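Glucose import ATP-binding protein GlcV (Sulfolobus solfataricus, PDB 1OXS) couples ATP hydrolysis to glucose uptake as the ATPase subunit of the GlcSTUV ABC transporter. Local coordinates at residues V281-D286 / E336-Y341; V24-E29 / G217-V222. All blocks are in the same frame, centred on the assembly; numbering follows the deposited sequence.

Contact 1. Residues V281-D286 / E336-Y341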
loop_
_atom_site.group_PDB
_atom_site.type_symbol
_atom_site.label_atom_id
_atom_site.label_comp_id
_atom_site.label_asym_id
_atom_site.label_seq_id
_atom_site.Cartn_x
_atom_site.Cartn_y
_atom_site.Cartn_z
ATOM N N VAL A 281 -21.263 -3.516 8.538
ATOM C CA VAL A 281 -22.206 -4.577 8.841
ATOM C C VAL A 281 -22.414 -4.590 10.346
ATOM O O VAL A 281 -21.442 -4.404 11.104
ATOM C CB VAL A 281 -21.667 -5.954 8.384
ATOM C CG1 VAL A 281 -22.565 -7.088 8.848
ATOM C CG2 VAL A 281 -21.453 -6.033 6.939
ATOM N N LYS A 282 -23.670 -4.796 10.794
ATOM C CA LYS A 282 -23.975 -4.930 12.215
ATOM C C LYS A 282 -24.986 -6.062 12.345
ATOM O O LYS A 282 -25.916 -6.191 11.546
ATOM C CB LYS A 282 -24.616 -3.661 12.765
ATOM C CG LYS A 282 -24.900 -3.682 14.221
ATOM C CD LYS A 282 -25.387 -2.320 14.690
ATOM C CE LYS A 282 -25.458 -2.236 16.227
ATOM N NZ LYS A 282 -25.628 -0.836 16.704
ATOM N N LEU A 283 -24.838 -6.871 13.375
ATOM C CA LEU A 283 -25.725 -7.981 13.649
ATOM C C LEU A 283 -26.522 -7.787 14.940
ATOM O O LEU A 283 -26.080 -7.179 15.916
ATOM C CB LEU A 283 -24.941 -9.271 13.796
ATOM C CG LEU A 283 -23.980 -9.579 12.682
ATOM C CD1 LEU A 283 -23.109 -10.835 12.948
ATOM C CD2 LEU A 283 -24.663 -9.706 11.334
ATOM N N SER A 284 -27.749 -8.302 14.955
ATOM C CA SER A 284 -28.553 -8.302 16.177
ATOM C C SER A 284 -29.521 -9.484 16.230
ATOM O O SER A 284 -29.779 -10.127 15.247
ATOM C CB SER A 284 -29.373 -7.039 16.255
ATOM O OG SER A 284 -30.378 -7.111 15.237
ATOM N N LYS A 285 -30.126 -9.724 17.368
ATOM C CA LYS A 285 -31.084 -10.791 17.436
ATOM C C LYS A 285 -32.483 -10.281 17.254
ATOM O O LYS A 285 -33.391 -11.059 16.987
ATOM C CB LYS A 285 -30.957 -11.556 18.756
ATOM C CG LYS A 285 -29.734 -12.392 18.831
ATOM C CD LYS A 285 -29.868 -13.644 18.011
ATOM C CE LYS A 285 -30.837 -14.641 18.612
ATOM N NZ LYS A 285 -30.767 -15.896 17.828
ATOM N N ASP A 286 -32.696 -8.999 17.474
ATOM C CA ASP A 286 -34.001 -8.341 17.258
ATOM C C ASP A 286 -33.734 -6.998 16.620
ATOM O O ASP A 286 -32.560 -6.588 16.474
ATOM C CB ASP A 286 -34.756 -8.158 18.566
ATOM C CG ASP A 286 -36.290 -7.984 18.395
ATOM O OD1 ASP A 286 -36.830 -7.627 17.321
ATOM O OD2 ASP A 286 -37.061 -8.181 19.355
ATOM N N GLU A 336 -26.668 -19.383 15.708
ATOM C CA GLU A 336 -27.693 -18.418 16.080
ATOM C C GLU A 336 -28.244 -17.718 14.853
ATOM O O GLU A 336 -27.497 -17.319 13.968
ATOM C CB GLU A 336 -27.132 -17.377 17.035
ATOM C CG GLU A 336 -27.055 -17.836 18.488
ATOM C CD GLU A 336 -28.426 -17.969 19.139
ATOM O OE1 GLU A 336 -28.858 -17.035 19.860
ATOM O OE2 GLU A 336 -29.064 -19.019 18.923
ATOM N N GLU A 337 -29.554 -17.495 14.853
ATOM C CA GLU A 337 -30.136 -16.686 13.779
ATOM C C GLU A 337 -30.049 -15.234 14.191
ATOM O O GLU A 337 -30.388 -14.862 15.304
ATOM C CB GLU A 337 -31.569 -17.092 13.504
ATOM C CG GLU A 337 -31.645 -18.520 12.958
ATOM C CD GLU A 337 -33.024 -18.935 12.480
ATOM O OE1 GLU A 337 -33.285 -20.157 12.412
ATOM O OE2 GLU A 337 -33.843 -18.054 12.159
ATOM N N VAL A 338 -29.668 -14.396 13.244
ATOM C CA VAL A 338 -29.464 -12.999 13.511
ATOM C C VAL A 338 -30.096 -12.153 12.403
ATOM O O VAL A 338 -30.327 -12.653 11.312
ATOM C CB VAL A 338 -27.989 -12.617 13.563
ATOM C CG1 VAL A 338 -27.320 -13.275 14.797
ATOM C CG2 VAL A 338 -27.267 -12.998 12.281
ATOM N N LEU A 339 -30.344 -10.886 12.715
ATOM C CA LEU A 339 -30.699 -9.894 11.720
ATOM C C LEU A 339 -29.417 -9.204 11.307
ATOM O O LEU A 339 -28.506 -8.989 12.090
ATOM C CB LEU A 339 -31.655 -8.843 12.259
ATOM C CG LEU A 339 -32.917 -9.407 12.833
ATOM C CD1 LEU A 339 -33.855 -8.317 13.319
ATOM C CD2 LEU A 339 -33.627 -10.330 11.864
ATOM N N VAL A 340 -29.370 -8.846 10.036
ATOM C CA VAL A 340 -28.198 -8.288 9.378
ATOM C C VAL A 340 -28.559 -6.888 8.896
ATOM O O VAL A 340 -29.502 -6.668 8.114
ATOM C CB VAL A 340 -27.764 -9.091 8.179
ATOM C CG1 VAL A 340 -26.510 -8.539 7.600
ATOM C CG2 VAL A 340 -27.565 -10.550 8.514
ATOM N N TYR A 341 -27.816 -5.944 9.412
ATOM C CA TYR A 341 -27.916 -4.531 9.058
ATOM C C TYR A 341 -26.655 -4.100 8.321
ATOM O O TYR A 341 -25.557 -4.625 8.584
ATOM C CB TYR A 341 -28.027 -3.688 10.315
ATOM C CG TYR A 341 -29.361 -3.744 11.027
ATOM C CD1 TYR A 341 -29.639 -4.738 11.941
ATOM C CD2 TYR A 341 -30.324 -2.814 10.767
ATOM C CE1 TYR A 341 -30.851 -4.755 12.591
ATOM C CE2 TYR A 341 -31.564 -2.826 11.438
ATOM C CZ TYR A 341 -31.802 -3.812 12.342
ATOM O OH TYR A 341 -33.015 -3.852 13.027
HETATM O O HOH W 1 -32.923 -13.711 15.685
#

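Contact 2. Residues V24-E29 / G217-V222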
loop_
_atom_site.group_PDB
_atom_site.type_symbol
_atom_site.label_atom_id
_atom_site.label_comp_id
_atom_site.label_asym_id
_atom_site.label_seq_id
_atom_site.Cartn_x
_atom_site.Cartn_y
_atom_site.Cartn_z
ATOM N N VAL A 24 1.787 2.393 -18.588
ATOM C CA VAL A 24 1.542 3.112 -17.359
ATOM C C VAL A 24 1.824 4.592 -17.560
ATOM O O VAL A 24 2.866 4.935 -18.082
ATOM C CB VAL A 24 2.394 2.583 -16.288
ATOM C CG1 VAL A 24 2.215 3.423 -15.021
ATOM C CG2 VAL A 24 2.049 1.100 -15.996
ATOM N N ASN A 25 0.886 5.442 -17.147
ATOM C CA ASN A 25 0.994 6.874 -17.217
ATOM C C ASN A 25 0.627 7.511 -15.889
ATOM O O ASN A 25 -0.529 7.362 -15.414
ATOM C CB ASN A 25 0.055 7.401 -18.288
ATOM C CG ASN A 25 0.574 7.156 -19.688
ATOM O OD1 ASN A 25 1.457 7.873 -20.189
ATOM N ND2 ASN A 25 -0.004 6.157 -20.338
ATOM N N ILE A 26 1.582 8.215 -15.289
ATOM C CA ILE A 26 1.349 8.945 -14.053
ATOM C C ILE A 26 2.196 10.196 -14.040
ATOM O O ILE A 26 3.334 10.157 -14.502
ATOM C CB ILE A 26 1.833 8.122 -12.823
ATOM C CG1 ILE A 26 1.475 6.676 -12.948
ATOM C CG2 ILE A 26 1.242 8.712 -11.531
ATOM C CD1 ILE A 26 2.255 5.829 -11.948
ATOM N N ASN A 27 1.673 11.295 -13.514
ATOM C CA ASN A 27 2.483 12.469 -13.310
ATOM C C ASN A 27 2.467 12.728 -11.808
ATOM O O ASN A 27 1.414 13.075 -11.254
ATOM C CB ASN A 27 1.888 13.681 -14.002
ATOM C CG ASN A 27 1.726 13.509 -15.532
ATOM O OD1 ASN A 27 2.550 12.902 -16.176
ATOM N ND2 ASN A 27 0.643 14.080 -16.108
ATOM N N ILE A 28 3.613 12.532 -11.152
ATOM C CA ILE A 28 3.786 12.711 -9.698
ATOM C C ILE A 28 4.362 14.068 -9.419
ATOM O O ILE A 28 5.362 14.449 -9.998
ATOM C CB ILE A 28 4.719 11.596 -9.135
ATOM C CG1 ILE A 28 4.090 10.212 -9.386
ATOM C CG2 ILE A 28 4.885 11.748 -7.680
ATOM C CD1 ILE A 28 5.057 9.041 -9.138
ATOM N N GLU A 29 3.685 14.842 -8.593
ATOM C CA GLU A 29 4.106 16.228 -8.387
ATOM C C GLU A 29 5.266 16.339 -7.418
ATOM O O GLU A 29 5.491 15.451 -6.595
ATOM C CB GLU A 29 2.912 17.068 -7.947
ATOM C CG GLU A 29 1.819 17.110 -9.008
ATOM C CD GLU A 29 2.303 17.709 -10.321
ATOM O OE1 GLU A 29 3.234 18.545 -10.299
ATOM O OE2 GLU A 29 1.753 17.343 -11.385
ATOM N N GLY A 217 -0.369 -5.444 -14.421
ATOM C CA GLY A 217 0.500 -4.496 -15.093
ATOM C C GLY A 217 -0.145 -3.188 -15.504
ATOM O O GLY A 217 0.518 -2.301 -16.002
ATOM N N LYS A 218 -1.448 -3.038 -15.224
ATOM C CA LYS A 218 -2.144 -1.841 -15.605
ATOM C C LYS A 218 -2.547 -1.020 -14.384
ATOM O O LYS A 218 -2.971 -1.585 -13.412
ATOM C CB LYS A 218 -3.398 -2.196 -16.407
ATOM C CG LYS A 218 -3.132 -3.082 -17.623
ATOM C CD LYS A 218 -4.241 -2.958 -18.671
ATOM C CE LYS A 218 -4.249 -4.141 -19.623
ATOM N NZ LYS A 218 -5.579 -4.284 -20.275
ATOM N N LEU A 219 -2.444 0.284 -14.479
ATOM C CA LEU A 219 -2.906 1.188 -13.419
ATOM C C LEU A 219 -4.416 1.332 -13.625
ATOM O O LEU A 219 -4.850 1.989 -14.550
ATOM C CB LEU A 219 -2.210 2.550 -13.555
ATOM C CG LEU A 219 -2.061 3.354 -12.299
ATOM C CD1 LEU A 219 -1.382 2.545 -11.226
ATOM C CD2 LEU A 219 -1.196 4.620 -12.644
ATOM N N VAL A 220 -5.198 0.733 -12.748
ATOM C CA VAL A 220 -6.648 0.635 -12.952
ATOM C C VAL A 220 -7.433 1.745 -12.273
ATOM O O VAL A 220 -8.608 1.966 -12.617
ATOM C CB VAL A 220 -7.210 -0.730 -12.539
ATOM C CG1 VAL A 220 -6.630 -1.887 -13.405
ATOM C CG2 VAL A 220 -6.954 -1.077 -11.064
ATOM N N GLN A 221 -6.833 2.394 -11.293
ATOM C CA GLN A 221 -7.466 3.503 -10.583
ATOM C C GLN A 221 -6.405 4.294 -9.866
ATOM O O GLN A 221 -5.433 3.711 -9.377
ATOM C CB GLN A 221 -8.525 2.959 -9.605
ATOM C CG GLN A 221 -9.377 4.056 -8.982
ATOM C CD GLN A 221 -10.537 3.545 -8.182
ATOM O OE1 GLN A 221 -10.689 2.341 -7.989
ATOM N NE2 GLN A 221 -11.334 4.480 -7.655
ATOM N N VAL A 222 -6.579 5.605 -9.774
ATOM C CA VAL A 222 -5.648 6.470 -9.107
ATOM C C VAL A 222 -6.499 7.481 -8.375
ATOM O O VAL A 222 -7.453 8.028 -8.942
ATOM C CB VAL A 222 -4.726 7.233 -10.110
ATOM C CG1 VAL A 222 -3.883 8.232 -9.373
ATOM C CG2 VAL A 222 -3.884 6.289 -10.874
#

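Contact 1. Residues V281-D286 / E336-Y341
The Tyr341 ring meets strand 281-284 with its edge. Ser284 OG lies 3.6 Å from Tyr341 CE1, near the ring plane, and Lys282 O is at the same edge. Leu295, Trp293 and Val287 also pack on Tyr341, and its OH is hydrogen-bonded to Ile288 N. Ser284 OG sits between its own backbone N and carbonyl carbon (chi1 70°). From there Ser284 OG donates to Asp286 O at 2.6 Å, which ties down the turn after the strand. With an alanine here, Asp286 O would probably lose this donor, and the turn would be freer to shift over Leu339.

Lys282-Tyr341 and Ser284-Leu339 are antiparallel hydrogen-bonded pairs; the bond from Leu339 N to Ser284 O is 2.7 Å. Between them is the non-hydrogen-bonded pair Leu283-Val340. Their side chains run side by side, with Leu283 CD2 4.1 Å from Val340 CG2.

Glu337 O is gripped twice. Lys285 NZ meets a lone pair of Glu337 O at 2.8 Å, and a water also bonded to Lys285 O donates to the same Glu337 O. Bends at chi2 and chi3 bring the amine round to this carbonyl. Lys285 NZ also forms a salt bridge with Glu336 OE1 at 3.0 Å, though the hydrogen bond in it is weak.

Strand 281-284 edges an antiparallel sheet of the C-terminal domain, consistent with an OB-type fold. Leu283 and Val340 pack on strand 310-317, and strand 294-307 flanks 337-342 on its other side.

Contact 2. Residues V24-E29 / G217-V222
Gly217 O faces a methyl group of Val24, with Val24 CG2 3.7 Å from Gly217 O. No hydrogen bond crosses between the two segments. Gly217 instead makes a backbone hydrogen bond with Asp22, just ahead of Val24. Its backbone angles would jam any CB against the carbonyl of the preceding residue, so the position calls for glycine.

Leu219 has the largest share of the contact, through one methyl group, CD2. Leu219 CD2 lies 3.4 Å from Ile26 CG1, closer than usual for two carbons, and 3.7 Å from Ile26 CD1. The two side chains cross at about a right angle. Ile26 CG1 is anti to its carbonyl carbon (chi1 -41°), which brings the end of the chain to the leucine. Val24 CG1 adds a looser contact, 4.3 Å from Leu219 CD2. Asn25 O also lies against this methyl, 4.0 Å from Leu219 CD2, while Asn25 OD1 accepts a hydrogen bond from Asn8 N.

The strands are not paired, their segment axes being 58° apart. Strand 18-28 edges the antiparallel sheet of the ABC-ATPase domain, beside strand 4-13. Strand 218-223 edges the mixed sheet, where Leu219 also touches Leu214 of strand 210-215. The contact thus joins two sheets, and Gly217 lies near the P-loop without touching it.

Contact 2 is the more deeply buried. It lies in the ABC-ATPase domain, where side chains from two different sheets meet without a hydrogen bond between them. Contact 1 is in the C-terminal domain, farther from the centre of the chain and only partly buried. It buries 545 Å² against 174 Å² in contact 2. Its chemistry is mixed: backbone bonds, a water and charges at the exposed end, with apolar side chains on one face. Contact 2 joins the edge strands of two sheets, whereas contact 1 pairs an edge strand with its inner neighbour. They share no element. Their centres are 41 Å apart, and both segments of contact 2 come earlier in the chain than those of contact 1.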